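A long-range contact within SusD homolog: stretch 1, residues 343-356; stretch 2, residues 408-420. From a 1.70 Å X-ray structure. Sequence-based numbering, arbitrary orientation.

Stretch 1 (343-356) FYEKGVRLSFEEFG
Stretch 2 (408-420) ERVLTQKWIACYP

No direct hydrogen bond joins these two helices; the polar link between them is a single water, which lies 2.7 Å from Ser351 OG and donates to Ala417 O at 2.6 Å. Helix 343-354 and helix 408-417, each of which begins earlier in the chain, run nearly parallel, their N-to-C directions 16° apart and their axes 9.8 Å apart at closest approach. Register is set by three CA-CA pairs: Tyr344-Val410 at 6.3 Å, Val348-Gln413 at 6.8 Å and Ser351-Ala417 at 5.3 Å. At the Ser351-Ala417 pair, the shortest of the three, both side chains are small: Ser351 (chi1 t), its CB directed toward the partner, brings OG to 3.5 Å from Ala417 CB.

At the start of both stretches, the CA-to-CB bond of Tyr344 (chi1 175°, chi2 79°) points toward the second helix, and its ring lies along the flank of that helix. Tyr344 OH lies 3.3 Å from Arg409 CG and 3.3 Å from Gln413 CG, one helical turn apart, while Tyr344 CD1 packs 4.1 Å from Val410 CG2 (chi1 t). Arg409 is t, t, m through chi3, and the tyrosine OH sits at the edge of its guanidinium. The CA-to-CB bond of Gln413 (m, m, chi3 -32°) points toward the first helix; Gln413 OE1 is 4.0 Å from Val348 CG2 (chi1 t).

Near the C-terminal end of stretch 1, the CA-to-CB bond of Phe355 (phi/psi -98/4, chi1 -81°, chi2 83°) points toward stretch 2. Phe355 CZ is 3.5 Å from Tyr419 O and 4.3 Å from Tyr419 CD2; the carbonyl oxygen lies at the phenylalanine ring edge, near its plane. Tyr419 is extended (-141/137, chi1 t, chi2 87°) and precedes a cis peptide to Pro420. Gly356, at phi/psi 71/29, closes the first helix in a Schellman motif; Cys418 (-86/82) leaves helical geometry after the second. The contact buries 401 Å², both sides summed.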

ATOM      1  N   PHE A 343      -6.939 -10.426  17.718  1.00 16.79           N
ATOM      2  CA  PHE A 343      -6.895  -9.526  16.574  1.00 16.11           C
ATOM      3  C   PHE A 343      -6.582 -10.237  15.253  1.00 15.63           C
ATOM      4  O   PHE A 343      -7.169  -9.892  14.214  1.00 15.59           O
ATOM      5  CB  PHE A 343      -5.957  -8.341  16.815  1.00 14.37           C
ATOM      6  CG  PHE A 343      -6.484  -7.344  17.816  1.00 15.70           C
ATOM      7  CD1 PHE A 343      -7.706  -6.713  17.623  1.00 18.49           C
ATOM      8  CD2 PHE A 343      -5.734  -7.008  18.946  1.00 16.79           C
ATOM      9  CE1 PHE A 343      -8.187  -5.782  18.552  1.00 19.56           C
ATOM     10  CE2 PHE A 343      -6.203  -6.062  19.856  1.00 18.68           C
ATOM     11  CZ  PHE A 343      -7.441  -5.463  19.655  1.00 18.27           C
ATOM     12  N   TYR A 344      -5.706 -11.247  15.306  1.00 15.45           N
ATOM     13  CA  TYR A 344      -5.433 -12.079  14.126  1.00 16.33           C
ATOM     14  C   TYR A 344      -6.701 -12.728  13.577  1.00 16.84           C
ATOM     15  O   TYR A 344      -7.022 -12.592  12.370  1.00 16.98           O
ATOM     16  CB  TYR A 344      -4.386 -13.119  14.481  1.00 17.05           C
ATOM     17  CG  TYR A 344      -4.076 -14.120  13.410  1.00 16.46           C
ATOM     18  CD1 TYR A 344      -3.243 -13.790  12.345  1.00 15.58           C
ATOM     19  CD2 TYR A 344      -4.563 -15.432  13.491  1.00 16.61           C
ATOM     20  CE1 TYR A 344      -2.912 -14.713  11.395  1.00 16.35           C
ATOM     21  CE2 TYR A 344      -4.236 -16.372  12.517  1.00 19.19           C
ATOM     22  CZ  TYR A 344      -3.414 -16.007  11.477  1.00 18.48           C
ATOM     23  OH  TYR A 344      -3.075 -16.930  10.503  1.00 19.73           O
ATOM     24  N   GLU A 345      -7.425 -13.448  14.441  1.00 17.46           N
ATOM     25  CA  GLU A 345      -8.634 -14.108  14.013  1.00 18.93           C
ATOM     26  C   GLU A 345      -9.685 -13.113  13.556  1.00 19.10           C
ATOM     27  O   GLU A 345     -10.394 -13.376  12.571  1.00 18.82           O
ATOM     28  CB  GLU A 345      -9.174 -15.033  15.095  1.00 20.07           C
ATOM     29  CG  GLU A 345      -8.182 -16.189  15.383  1.00 22.46           C
ATOM     30  CD  GLU A 345      -8.783 -17.386  16.072  1.00 27.00           C
ATOM     31  OE1 GLU A 345      -9.672 -17.183  16.952  1.00 29.37           O
ATOM     32  OE2 GLU A 345      -8.327 -18.516  15.748  1.00 25.81           O
ATOM     33  N   LYS A 346      -9.757 -11.967  14.240  1.00 18.56           N
ATOM     34  CA  LYS A 346     -10.705 -10.907  13.864  1.00 17.98           C
ATOM     35  C   LYS A 346     -10.392 -10.425  12.453  1.00 17.02           C
ATOM     36  O   LYS A 346     -11.300 -10.274  11.612  1.00 16.66           O
ATOM     37  CB  LYS A 346     -10.643  -9.737  14.880  1.00 19.34           C
ATOM     38  CG  LYS A 346     -11.634  -8.655  14.612  1.00 20.05           C
ATOM     39  CD  LYS A 346     -11.386  -7.424  15.514  1.00 24.51           C
ATOM     40  CE  LYS A 346     -12.128  -6.224  14.963  1.00 28.55           C
ATOM     41  NZ  LYS A 346     -13.584  -6.302  15.194  1.00 29.09           N
ATOM     42  N   GLY A 347      -9.117 -10.183  12.187  1.00 16.10           N
ATOM     43  CA  GLY A 347      -8.650  -9.719  10.883  1.00 15.26           C
ATOM     44  C   GLY A 347      -9.004 -10.681   9.758  1.00 15.75           C
ATOM     45  O   GLY A 347      -9.483 -10.260   8.684  1.00 15.31           O
ATOM     46  N   VAL A 348      -8.751 -11.966   9.988  1.00 15.04           N
ATOM     47  CA  VAL A 348      -9.032 -12.991   8.970  1.00 15.20           C
ATOM     48  C   VAL A 348     -10.537 -13.031   8.720  1.00 15.84           C
ATOM     49  O   VAL A 348     -10.981 -13.029   7.573  1.00 13.52           O
ATOM     50  CB  VAL A 348      -8.532 -14.373   9.390  1.00 14.39           C
ATOM     51  CG1 VAL A 348      -8.877 -15.405   8.319  1.00 15.09           C
ATOM     52  CG2 VAL A 348      -7.006 -14.322   9.605  1.00 15.93           C
ATOM     53  N   ARG A 349     -11.339 -12.996   9.796  1.00 15.78           N
ATOM     54  CA  ARG A 349     -12.804 -13.046   9.618  1.00 16.98           C
ATOM     55  C   ARG A 349     -13.346 -11.779   8.920  1.00 15.37           C
ATOM     56  O   ARG A 349     -14.233 -11.864   8.071  1.00 16.69           O
ATOM     57  CB  ARG A 349     -13.515 -13.258  10.945  1.00 15.94           C
ATOM     58  CG  ARG A 349     -13.308 -14.651  11.534  1.00 20.49           C
ATOM     59  CD  ARG A 349     -14.067 -14.794  12.852  1.00 22.71           C
ATOM     60  NE  ARG A 349     -13.612 -16.006  13.515  1.00 25.46           N
ATOM     61  CZ  ARG A 349     -14.045 -17.213  13.210  1.00 29.72           C
ATOM     62  NH1 ARG A 349     -14.989 -17.370  12.291  1.00 33.01           N
ATOM     63  NH2 ARG A 349     -13.553 -18.270  13.847  1.00 32.08           N
ATOM     64  N   LEU A 350     -12.775 -10.614   9.226  1.00 16.07           N
ATOM     65  CA  LEU A 350     -13.158  -9.373   8.545  1.00 15.41           C
ATOM     66  C   LEU A 350     -12.845  -9.415   7.057  1.00 16.37           C
ATOM     67  O   LEU A 350     -13.568  -8.878   6.238  1.00 16.90           O
ATOM     68  CB  LEU A 350     -12.437  -8.152   9.152  1.00 16.31           C
ATOM     69  CG  LEU A 350     -13.047  -7.660  10.459  1.00 17.34           C
ATOM     70  CD1 LEU A 350     -12.133  -6.562  10.923  1.00 16.29           C
ATOM     71  CD2 LEU A 350     -14.480  -7.170  10.229  1.00 17.14           C
ATOM     72  N   SER A 351     -11.718 -10.022   6.719  1.00 15.71           N
ATOM     73  CA  SER A 351     -11.269 -10.106   5.330  1.00 15.31           C
ATOM     74  C   SER A 351     -12.213 -10.978   4.533  1.00 16.01           C
ATOM     75  O   SER A 351     -12.612 -10.631   3.414  1.00 16.19           O
ATOM     76  CB  SER A 351      -9.874 -10.735   5.323  1.00 15.67           C
ATOM     77  OG  SER A 351      -9.431 -10.938   4.004  1.00 14.44           O
ATOM     78  N   PHE A 352     -12.560 -12.136   5.083  1.00 16.54           N
ATOM     79  CA  PHE A 352     -13.548 -12.989   4.459  1.00 16.68           C
ATOM     80  C   PHE A 352     -14.865 -12.243   4.305  1.00 17.15           C
ATOM     81  O   PHE A 352     -15.432 -12.221   3.224  1.00 17.67           O
ATOM     82  CB  PHE A 352     -13.811 -14.256   5.261  1.00 17.60           C
ATOM     83  CG  PHE A 352     -12.828 -15.379   5.006  1.00 17.85           C
ATOM     84  CD1 PHE A 352     -11.461 -15.218   5.179  1.00 18.16           C
ATOM     85  CD2 PHE A 352     -13.274 -16.619   4.612  1.00 19.80           C
ATOM     86  CE1 PHE A 352     -10.581 -16.299   4.962  1.00 16.69           C
ATOM     87  CE2 PHE A 352     -12.384 -17.671   4.444  1.00 19.18           C
ATOM     88  CZ  PHE A 352     -11.059 -17.504   4.597  1.00 20.45           C
ATOM     89  N   GLU A 353     -15.320 -11.618   5.395  1.00 16.52           N
ATOM     90  CA  GLU A 353     -16.558 -10.884   5.375  1.00 17.48           C
ATOM     91  C   GLU A 353     -16.562  -9.766   4.324  1.00 17.10           C
ATOM     92  O   GLU A 353     -17.541  -9.587   3.605  1.00 18.48           O
ATOM     93  CB  GLU A 353     -16.889 -10.306   6.766  1.00 16.57           C
ATOM     94  CG  GLU A 353     -18.297  -9.730   6.791  1.00 19.38           C
ATOM     95  CD  GLU A 353     -18.676  -9.149   8.143  1.00 26.54           C
ATOM     96  OE1 GLU A 353     -17.787  -9.101   9.035  1.00 26.22           O
ATOM     97  OE2 GLU A 353     -19.854  -8.726   8.280  1.00 28.72           O
ATOM     98  N   GLU A 354     -15.486  -8.992   4.277  1.00 16.88           N
ATOM     99  CA  GLU A 354     -15.355  -7.896   3.333  1.00 16.84           C
ATOM    100  C   GLU A 354     -15.628  -8.341   1.896  1.00 17.92           C
ATOM    101  O   GLU A 354     -16.233  -7.585   1.111  1.00 17.22           O
ATOM    102  CB  GLU A 354     -13.929  -7.353   3.397  1.00 16.79           C
ATOM    103  CG  GLU A 354     -13.666  -6.093   2.615  1.00 17.58           C
ATOM    104  CD  GLU A 354     -14.238  -4.860   3.304  1.00 21.29           C
ATOM    105  OE1 GLU A 354     -14.096  -4.742   4.552  1.00 19.43           O
ATOM    106  OE2 GLU A 354     -14.788  -3.995   2.589  1.00 20.80           O
ATOM    107  N   PHE A 355     -15.132  -9.526   1.551  1.00 18.71           N
ATOM    108  CA  PHE A 355     -15.257 -10.064   0.196  1.00 19.62           C
ATOM    109  C   PHE A 355     -16.411 -11.052   0.031  1.00 21.51           C
ATOM    110  O   PHE A 355     -16.542 -11.636  -1.033  1.00 21.73           O
ATOM    111  CB  PHE A 355     -13.945 -10.711  -0.218  1.00 19.57           C
ATOM    112  CG  PHE A 355     -12.926  -9.709  -0.695  1.00 21.02           C
ATOM    113  CD1 PHE A 355     -12.126  -9.010   0.208  1.00 21.74           C
ATOM    114  CD2 PHE A 355     -12.802  -9.426  -2.046  1.00 23.52           C
ATOM    115  CE1 PHE A 355     -11.213  -8.071  -0.238  1.00 22.38           C
ATOM    116  CE2 PHE A 355     -11.881  -8.468  -2.497  1.00 23.15           C
ATOM    117  CZ  PHE A 355     -11.093  -7.783  -1.591  1.00 23.01           C
ATOM    118  N   GLY A 356     -17.213 -11.256   1.063  1.00 22.18           N
ATOM    119  CA  GLY A 356     -18.405 -12.122   0.957  1.00 22.85           C
ATOM    120  C   GLY A 356     -18.097 -13.602   0.836  1.00 22.80           C
ATOM    121  O   GLY A 356     -18.865 -14.379   0.225  1.00 22.83           O
ATOM    122  N   GLU A 408       5.356 -13.439  11.344  1.00 18.00           N
ATOM    123  CA  GLU A 408       5.175 -13.813   9.941  1.00 17.35           C
ATOM    124  C   GLU A 408       3.726 -14.241   9.687  1.00 16.80           C
ATOM    125  O   GLU A 408       3.149 -13.900   8.650  1.00 16.09           O
ATOM    126  CB  GLU A 408       6.127 -14.925   9.533  1.00 18.03           C
ATOM    127  CG  GLU A 408       5.981 -15.280   8.047  1.00 18.42           C
ATOM    128  CD  GLU A 408       6.956 -16.290   7.500  1.00 19.53           C
ATOM    129  OE1 GLU A 408       7.738 -16.905   8.273  1.00 18.56           O
ATOM    130  OE2 GLU A 408       6.942 -16.438   6.234  1.00 17.75           O
ATOM    131  N   ARG A 409       3.142 -14.934  10.650  1.00 16.42           N
ATOM    132  CA  ARG A 409       1.756 -15.337  10.558  1.00 17.08           C
ATOM    133  C   ARG A 409       0.822 -14.128  10.455  1.00 16.05           C
ATOM    134  O   ARG A 409      -0.008 -14.043   9.529  1.00 15.89           O
ATOM    135  CB  ARG A 409       1.383 -16.189  11.771  1.00 16.86           C
ATOM    136  CG  ARG A 409      -0.036 -16.694  11.740  1.00 19.44           C
ATOM    137  CD  ARG A 409      -0.258 -17.823  12.739  1.00 21.17           C
ATOM    138  NE  ARG A 409       0.364 -19.057  12.267  1.00 20.95           N
ATOM    139  CZ  ARG A 409       1.406 -19.697  12.797  1.00 22.77           C
ATOM    140  NH1 ARG A 409       1.998 -19.294  13.923  1.00 23.49           N
ATOM    141  NH2 ARG A 409       1.834 -20.803  12.207  1.00 23.43           N
ATOM    142  N   VAL A 410       0.970 -13.188  11.397  1.00 15.78           N
ATOM    143  CA  VAL A 410       0.190 -11.949  11.346  1.00 15.39           C
ATOM    144  C   VAL A 410       0.351 -11.204   9.996  1.00 14.69           C
ATOM    145  O   VAL A 410      -0.616 -10.840   9.334  1.00 14.91           O
ATOM    146  CB  VAL A 410       0.509 -11.066  12.555  1.00 15.73           C
ATOM    147  CG1 VAL A 410      -0.002  -9.632  12.408  1.00 16.06           C
ATOM    148  CG2 VAL A 410      -0.026 -11.738  13.856  1.00 14.76           C
ATOM    149  N   LEU A 411       1.596 -10.916   9.615  1.00 14.38           N
ATOM    150  CA  LEU A 411       1.846 -10.138   8.417  1.00 14.37           C
ATOM    151  C   LEU A 411       1.518 -10.843   7.107  1.00 15.27           C
ATOM    152  O   LEU A 411       1.128 -10.185   6.131  1.00 16.06           O
ATOM    153  CB  LEU A 411       3.291  -9.631   8.409  1.00 14.31           C
ATOM    154  CG  LEU A 411       3.561  -8.715   9.578  1.00 17.38           C
ATOM    155  CD1 LEU A 411       4.990  -8.173   9.463  1.00 14.05           C
ATOM    156  CD2 LEU A 411       2.539  -7.591   9.630  1.00 15.19           C
ATOM    157  N   THR A 412       1.621 -12.161   7.067  1.00 15.54           N
ATOM    158  CA  THR A 412       1.164 -12.914   5.881  1.00 14.70           C
ATOM    159  C   THR A 412      -0.358 -12.818   5.677  1.00 15.14           C
ATOM    160  O   THR A 412      -0.828 -12.541   4.550  1.00 14.87           O
ATOM    161  CB  THR A 412       1.643 -14.383   5.928  1.00 15.09           C
ATOM    162  OG1 THR A 412       3.072 -14.386   6.016  1.00 15.06           O
ATOM    163  CG2 THR A 412       1.218 -15.157   4.647  1.00 15.29           C
ATOM    164  N   GLN A 413      -1.155 -13.106   6.713  1.00 14.39           N
ATOM    165  CA  GLN A 413      -2.618 -12.956   6.595  1.00 14.73           C
ATOM    166  C   GLN A 413      -3.003 -11.478   6.390  1.00 15.04           C
ATOM    167  O   GLN A 413      -3.929 -11.170   5.662  1.00 15.25           O
ATOM    168  CB  GLN A 413      -3.358 -13.576   7.773  1.00 15.16           C
ATOM    169  CG  GLN A 413      -3.284 -15.075   7.770  1.00 16.23           C
ATOM    170  CD  GLN A 413      -4.056 -15.695   6.593  1.00 15.67           C
ATOM    171  OE1 GLN A 413      -5.036 -15.154   6.167  1.00 15.60           O
ATOM    172  NE2 GLN A 413      -3.572 -16.804   6.066  1.00 15.81           N
ATOM    173  N   LYS A 414      -2.266 -10.566   7.006  1.00 14.89           N
ATOM    174  CA  LYS A 414      -2.545  -9.147   6.764  1.00 14.51           C
ATOM    175  C   LYS A 414      -2.374  -8.812   5.283  1.00 14.37           C
ATOM    176  O   LYS A 414      -3.173  -8.057   4.679  1.00 12.54           O
ATOM    177  CB  LYS A 414      -1.634  -8.270   7.600  1.00 14.53           C
ATOM    178  CG  LYS A 414      -1.788  -6.776   7.347  1.00 15.33           C
ATOM    179  CD  LYS A 414      -0.663  -6.028   8.108  1.00 18.10           C
ATOM    180  CE  LYS A 414      -0.603  -4.563   7.850  1.00 20.52           C
ATOM    181  NZ  LYS A 414       0.622  -3.958   8.433  1.00 20.29           N
ATOM    182  N   TRP A 415      -1.287  -9.342   4.710  1.00 14.72           N
ATOM    183  CA  TRP A 415      -0.937  -9.094   3.317  1.00 14.19           C
ATOM    184  C   TRP A 415      -1.978  -9.682   2.369  1.00 13.50           C
ATOM    185  O   TRP A 415      -2.399  -9.012   1.418  1.00 12.88           O
ATOM    186  CB  TRP A 415       0.451  -9.644   3.068  1.00 14.31           C
ATOM    187  CG  TRP A 415       0.833  -9.756   1.637  1.00 14.77           C
ATOM    188  CD1 TRP A 415       1.045  -8.736   0.753  1.00 13.81           C
ATOM    189  CD2 TRP A 415       1.142 -10.964   0.959  1.00 14.91           C
ATOM    190  NE1 TRP A 415       1.481  -9.255  -0.446  1.00 13.68           N
ATOM    191  CE2 TRP A 415       1.512 -10.629  -0.347  1.00 14.07           C
ATOM    192  CE3 TRP A 415       1.119 -12.312   1.323  1.00 13.55           C
ATOM    193  CZ2 TRP A 415       1.858 -11.591  -1.277  1.00 14.06           C
ATOM    194  CZ3 TRP A 415       1.513 -13.247   0.405  1.00 16.19           C
ATOM    195  CH2 TRP A 415       1.864 -12.892  -0.864  1.00 16.85           C
ATOM    196  N   ILE A 416      -2.495 -10.866   2.703  1.00 13.43           N
ATOM    197  CA  ILE A 416      -3.536 -11.477   1.893  1.00 13.07           C
ATOM    198  C   ILE A 416      -4.818 -10.662   1.999  1.00 14.10           C
ATOM    199  O   ILE A 416      -5.474 -10.396   1.002  1.00 14.38           O
ATOM    200  CB  ILE A 416      -3.825 -12.932   2.329  1.00 12.95           C
ATOM    201  CG1 ILE A 416      -2.625 -13.771   1.979  1.00 14.88           C
ATOM    202  CG2 ILE A 416      -5.070 -13.505   1.604  1.00 13.89           C
ATOM    203  CD1 ILE A 416      -2.671 -15.229   2.625  1.00 14.28           C
ATOM    204  N   ALA A 417      -5.115 -10.178   3.205  1.00 13.53           N
ATOM    205  CA  ALA A 417      -6.343  -9.423   3.470  1.00 14.96           C
ATOM    206  C   ALA A 417      -6.368  -8.042   2.772  1.00 15.25           C
ATOM    207  O   ALA A 417      -7.419  -7.626   2.249  1.00 15.98           O
ATOM    208  CB  ALA A 417      -6.574  -9.236   4.964  1.00 14.84           C
ATOM    209  N   CYS A 418      -5.237  -7.320   2.810  1.00 15.03           N
ATOM    210  CA  CYS A 418      -5.187  -5.959   2.283  1.00 14.40           C
ATOM    211  C   CYS A 418      -4.902  -6.066   0.806  1.00 14.48           C
ATOM    212  O   CYS A 418      -3.761  -5.979   0.389  1.00 15.07           O
ATOM    213  CB  CYS A 418      -4.125  -5.157   3.016  1.00 14.93           C
ATOM    214  SG  CYS A 418      -4.570  -4.953   4.810  1.00 17.95           S
ATOM    215  N   TYR A 419      -5.954  -6.319   0.020  1.00 15.01           N
ATOM    216  CA  TYR A 419      -5.819  -6.619  -1.396  1.00 15.19           C
ATOM    217  C   TYR A 419      -6.931  -5.960  -2.192  1.00 15.40           C
ATOM    218  O   TYR A 419      -8.126  -6.022  -1.774  1.00 16.03           O
ATOM    219  CB  TYR A 419      -5.858  -8.153  -1.668  1.00 14.48           C
ATOM    220  CG  TYR A 419      -6.088  -8.503  -3.125  1.00 13.52           C
ATOM    221  CD1 TYR A 419      -5.010  -8.601  -4.013  1.00 15.18           C
ATOM    222  CD2 TYR A 419      -7.373  -8.742  -3.622  1.00 15.56           C
ATOM    223  CE1 TYR A 419      -5.192  -8.858  -5.325  1.00 13.39           C
ATOM    224  CE2 TYR A 419      -7.565  -9.002  -4.962  1.00 14.79           C
ATOM    225  CZ  TYR A 419      -6.472  -9.073  -5.793  1.00 15.07           C
ATOM    226  OH  TYR A 419      -6.642  -9.325  -7.105  1.00 16.30           O
ATOM    227  N   PRO A 420      -6.580  -5.363  -3.361  1.00 15.74           N
ATOM    228  CA  PRO A 420      -5.263  -5.015  -3.866  1.00 16.00           C
ATOM    229  C   PRO A 420      -4.741  -3.746  -3.183  1.00 15.85           C
ATOM    230  O   PRO A 420      -5.473  -2.766  -3.092  1.00 17.01           O
ATOM    231  CB  PRO A 420      -5.498  -4.744  -5.378  1.00 16.02           C
ATOM    232  CG  PRO A 420      -6.957  -4.713  -5.553  1.00 18.51           C
ATOM    233  CD  PRO A 420      -7.642  -4.905  -4.274  1.00 16.18           C
TER
HETATM  234  O   HOH W   1      -9.612  -8.960   2.181  1.00 19.03           O